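Local atomic coordinates of listeriolysin O (Listeria monocytogenes, PDB entry 4CDB), a protein that binds cholesterol-containing host membranes and, after a major conformational change, inserts into them as an oligomeric pore complex that lyses the cell. Residues A[134-137]-A[138-141]; A[245-248]-A[249-252]. All coordinates share one frame; numbering follows the deposited sequence.

Contact 1 (A[134-137]-A[138-141]); sequences NATK and SNVN. With NA (sodium ion), chain L; NA (sodium ion), chain M.
Thr136 and Asn139 meet where the chain, leaving an inverse gamma turn centred on Ala135, winds into the first turn of helix 137-152: Val140 N bonds to Thr136 O at 3.0 Å, and the next bond of the series joins Asn141 N to Lys137 O. Thr136 is the N-cap. Its hydroxyl oxygen sits between the backbone N and the carbonyl carbon (chi1 58°), from where it turns into the helix and accepts from Asn139 N at 3.3 Å. The side chain of Asn139 reaches farther back along the chain. With CG beside its own backbone N, its amide passes the threonine hydroxyl, and ND2 donates to Asn134 O at 2.8 Å, a fairly straight bond in the plane of both the amide and the carbonyl. The same carbonyl oxygen also accepts Thr136 N at 2.7 Å, the bond that closes the gamma turn. Val140 CG2 also lies against Ala135 CB at 4.2 Å; Ala135 touches Leu114 and Val140 touches Leu116, both of strand 114-118. Lys137 and Asn141 run side by side in the same direction, with ND2 of Asn141 next to the CG methylene of the lysine; Asn141 belongs to a further sodium site with Ser85. Two sodium ions lie on the turn, one 2.5 Å from Asn134 OD1 in a site shared with Arg111, the other held by Ala135 O together with Tyr88 and a water. Threonine hydroxyl and asparagine amide thus tie the incoming loop to the helix start, and the two bonds on Asn134 O would hold that peptide in a fixed orientation.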
# COMPACT_ATOMS: atom_id res chain seq x y z
N ASN A 134 -26.07 -14.31 -28.53
CA ASN A 134 -26.62 -14.53 -27.20
C ASN A 134 -25.54 -14.37 -26.14
O ASN A 134 -24.73 -15.27 -25.92
CB ASN A 134 -27.27 -15.91 -27.10
CG ASN A 134 -27.98 -16.13 -25.77
OD1 ASN A 134 -28.34 -15.17 -25.09
ND2 ASN A 134 -28.19 -17.39 -25.41
N ALA A 135 -25.56 -13.22 -25.47
CA ALA A 135 -24.47 -12.84 -24.56
C ALA A 135 -24.47 -13.59 -23.23
O ALA A 135 -24.61 -12.98 -22.17
CB ALA A 135 -24.49 -11.34 -24.33
N THR A 136 -24.30 -14.91 -23.28
CA THR A 136 -24.10 -15.68 -22.06
C THR A 136 -22.62 -15.64 -21.68
O THR A 136 -21.80 -15.12 -22.44
CB THR A 136 -24.52 -17.15 -22.24
OG1 THR A 136 -23.78 -17.73 -23.33
CG2 THR A 136 -26.01 -17.25 -22.54
N LYS A 137 -22.29 -16.17 -20.51
CA LYS A 137 -20.90 -16.22 -20.06
C LYS A 137 -20.04 -17.04 -21.02
O LYS A 137 -18.94 -16.62 -21.39
CB LYS A 137 -20.80 -16.80 -18.65
CG LYS A 137 -19.38 -16.87 -18.11
CD LYS A 137 -19.27 -17.87 -16.97
CE LYS A 137 -20.25 -17.55 -15.85
NZ LYS A 137 -20.21 -18.58 -14.77
N SER A 138 -20.56 -18.20 -21.43
CA SER A 138 -19.83 -19.09 -22.32
C SER A 138 -19.60 -18.46 -23.69
O SER A 138 -18.50 -18.54 -24.24
CB SER A 138 -20.59 -20.41 -22.48
OG SER A 138 -20.75 -21.06 -21.23
N ASN A 139 -20.64 -17.83 -24.23
CA ASN A 139 -20.54 -17.21 -25.55
C ASN A 139 -19.62 -15.99 -25.58
O ASN A 139 -18.88 -15.79 -26.54
CB ASN A 139 -21.93 -16.85 -26.09
CG ASN A 139 -22.74 -18.07 -26.47
OD1 ASN A 139 -22.19 -19.11 -26.84
ND2 ASN A 139 -24.06 -17.96 -26.38
N VAL A 140 -19.67 -15.18 -24.53
CA VAL A 140 -18.81 -14.01 -24.45
C VAL A 140 -17.34 -14.41 -24.33
O VAL A 140 -16.49 -13.89 -25.04
CB VAL A 140 -19.21 -13.08 -23.27
CG1 VAL A 140 -18.09 -12.11 -22.94
CG2 VAL A 140 -20.49 -12.33 -23.61
N ASN A 141 -17.06 -15.37 -23.45
CA ASN A 141 -15.69 -15.84 -23.25
C ASN A 141 -15.10 -16.51 -24.49
O ASN A 141 -13.90 -16.40 -24.74
CB ASN A 141 -15.61 -16.79 -22.05
CG ASN A 141 -15.73 -16.06 -20.73
OD1 ASN A 141 -15.45 -14.87 -20.63
ND2 ASN A 141 -16.14 -16.79 -19.69
NA NA L . -29.49 -15.49 -22.88
NA NA M . -25.03 -13.00 -19.31
O HOH W 1 -26.43 -11.24 -17.38

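Contact 2 (A[245-248]-A[249-252]); sequences GVNA and ENPP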
# COMPACT_ATOMS: atom_id res chain seq x y z
N GLY A 245 -35.68 -8.10 -8.21
CA GLY A 245 -35.14 -7.11 -7.29
C GLY A 245 -34.47 -5.94 -7.97
O GLY A 245 -33.73 -5.19 -7.33
N VAL A 246 -34.73 -5.77 -9.26
CA VAL A 246 -34.19 -4.63 -10.01
C VAL A 246 -35.05 -3.40 -9.75
O VAL A 246 -36.18 -3.31 -10.24
CB VAL A 246 -34.14 -4.91 -11.52
CG1 VAL A 246 -33.57 -3.71 -12.26
CG2 VAL A 246 -33.32 -6.16 -11.81
N ASN A 247 -34.51 -2.45 -9.00
CA ASN A 247 -35.27 -1.27 -8.60
C ASN A 247 -34.38 -0.07 -8.28
O ASN A 247 -33.18 -0.09 -8.55
CB ASN A 247 -36.17 -1.60 -7.41
CG ASN A 247 -35.43 -2.33 -6.30
OD1 ASN A 247 -34.31 -1.96 -5.95
ND2 ASN A 247 -36.04 -3.38 -5.77
N ALA A 248 -34.97 0.97 -7.70
CA ALA A 248 -34.23 2.19 -7.39
C ALA A 248 -33.14 1.96 -6.35
O ALA A 248 -32.12 2.65 -6.34
CB ALA A 248 -35.19 3.29 -6.93
N GLU A 249 -33.37 0.98 -5.48
CA GLU A 249 -32.42 0.65 -4.43
C GLU A 249 -31.33 -0.27 -4.96
O GLU A 249 -30.21 -0.29 -4.45
CB GLU A 249 -33.13 -0.01 -3.25
CG GLU A 249 -34.36 0.74 -2.75
CD GLU A 249 -35.62 0.41 -3.54
OE1 GLU A 249 -36.20 -0.67 -3.30
OE2 GLU A 249 -36.03 1.23 -4.39
N ASN A 250 -31.67 -1.05 -5.99
CA ASN A 250 -30.71 -1.94 -6.63
C ASN A 250 -30.69 -1.73 -8.14
O ASN A 250 -31.18 -2.58 -8.89
CB ASN A 250 -31.01 -3.40 -6.30
CG ASN A 250 -31.04 -3.67 -4.81
OD1 ASN A 250 -30.03 -4.02 -4.21
ND2 ASN A 250 -32.21 -3.52 -4.20
N PRO A 251 -30.14 -0.60 -8.59
CA PRO A 251 -30.18 -0.22 -10.01
C PRO A 251 -29.41 -1.20 -10.88
O PRO A 251 -28.35 -1.68 -10.47
CB PRO A 251 -29.48 1.15 -10.03
CG PRO A 251 -29.52 1.64 -8.62
CD PRO A 251 -29.44 0.41 -7.78
N PRO A 252 -29.93 -1.49 -12.08
CA PRO A 252 -29.26 -2.41 -13.00
C PRO A 252 -28.02 -1.77 -13.62
O PRO A 252 -28.02 -0.57 -13.94
CB PRO A 252 -30.32 -2.66 -14.08
CG PRO A 252 -31.15 -1.42 -14.08
CD PRO A 252 -31.19 -0.97 -12.64
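An Asx motif built on a type I beta turn, 247-250, shapes the loop between helix 238-243 and strand 252-260. Asn247 OD1 is its hub. It takes Asn250 N at 2.8 Å, approached nearly end-on to the side-chain carbonyl, and Asn250 ND2 at 3.1 Å, which comes in on a lone pair in the carbonyl plane; a weak bond from Glu249 N adds a third donor. The torsion that makes this possible is chi1 of Asn247 (49°), which sets CG between the backbone N and the carbonyl carbon and swings the amide over the following peptides. The two asparagine side chains lie alongside each other with their amide planes 53° apart, while OD1 of Asn250 is occupied by Asn96. Glu249, bent at chi2, folds back so that its carboxylate stacks nearly parallel on the Asn247 amide, with OE1 3.5 Å from CG of Asn247. Weak backbone bonds run both ways between Asn247 and Asn250: Asn250 N to Asn247 O across the beta turn, and Asn247 N to Asn250 O at 3.3 Å. Farther along, CG1 of Val246 packs at 3.6 Å on CD of the Pro252 ring, the two groups crossing at about a right angle. Val246 also touches Leu107, and Pro252 touches Leu30 and, on helix 14-28, Ile27. Gly245, with its positive phi, ends helix 238-243 in a Schellman motif. One residue later begins the Asx motif, its i+2 bond weak, and these two recognised motifs together lead helix 238-243 into strand 252-260.

How the contacts relate
Contacts 1 and 2 lie about 23 Å apart, centre to centre, on the same side of the chain's centre and do not touch. Both are partly buried turns peripheral to the molecule, yet they serve opposite ends of helices: 134-141 opens helix 137-152 after strand 129-132, whereas 245-252 follows the end of helix 238-243 and leads into strand 252-260. Those two strands belong to the same antiparallel sheet. Contact 1 joins two helical backbone bonds to a capping hydroxyl and an asparagine amide, and sodium ions bind its turn; in contact 2 the stronger bonds converge on one side-chain amide oxygen, and the backbone bonds are weak. Each has an apolar pair, alanine-valine and valine-proline respectively.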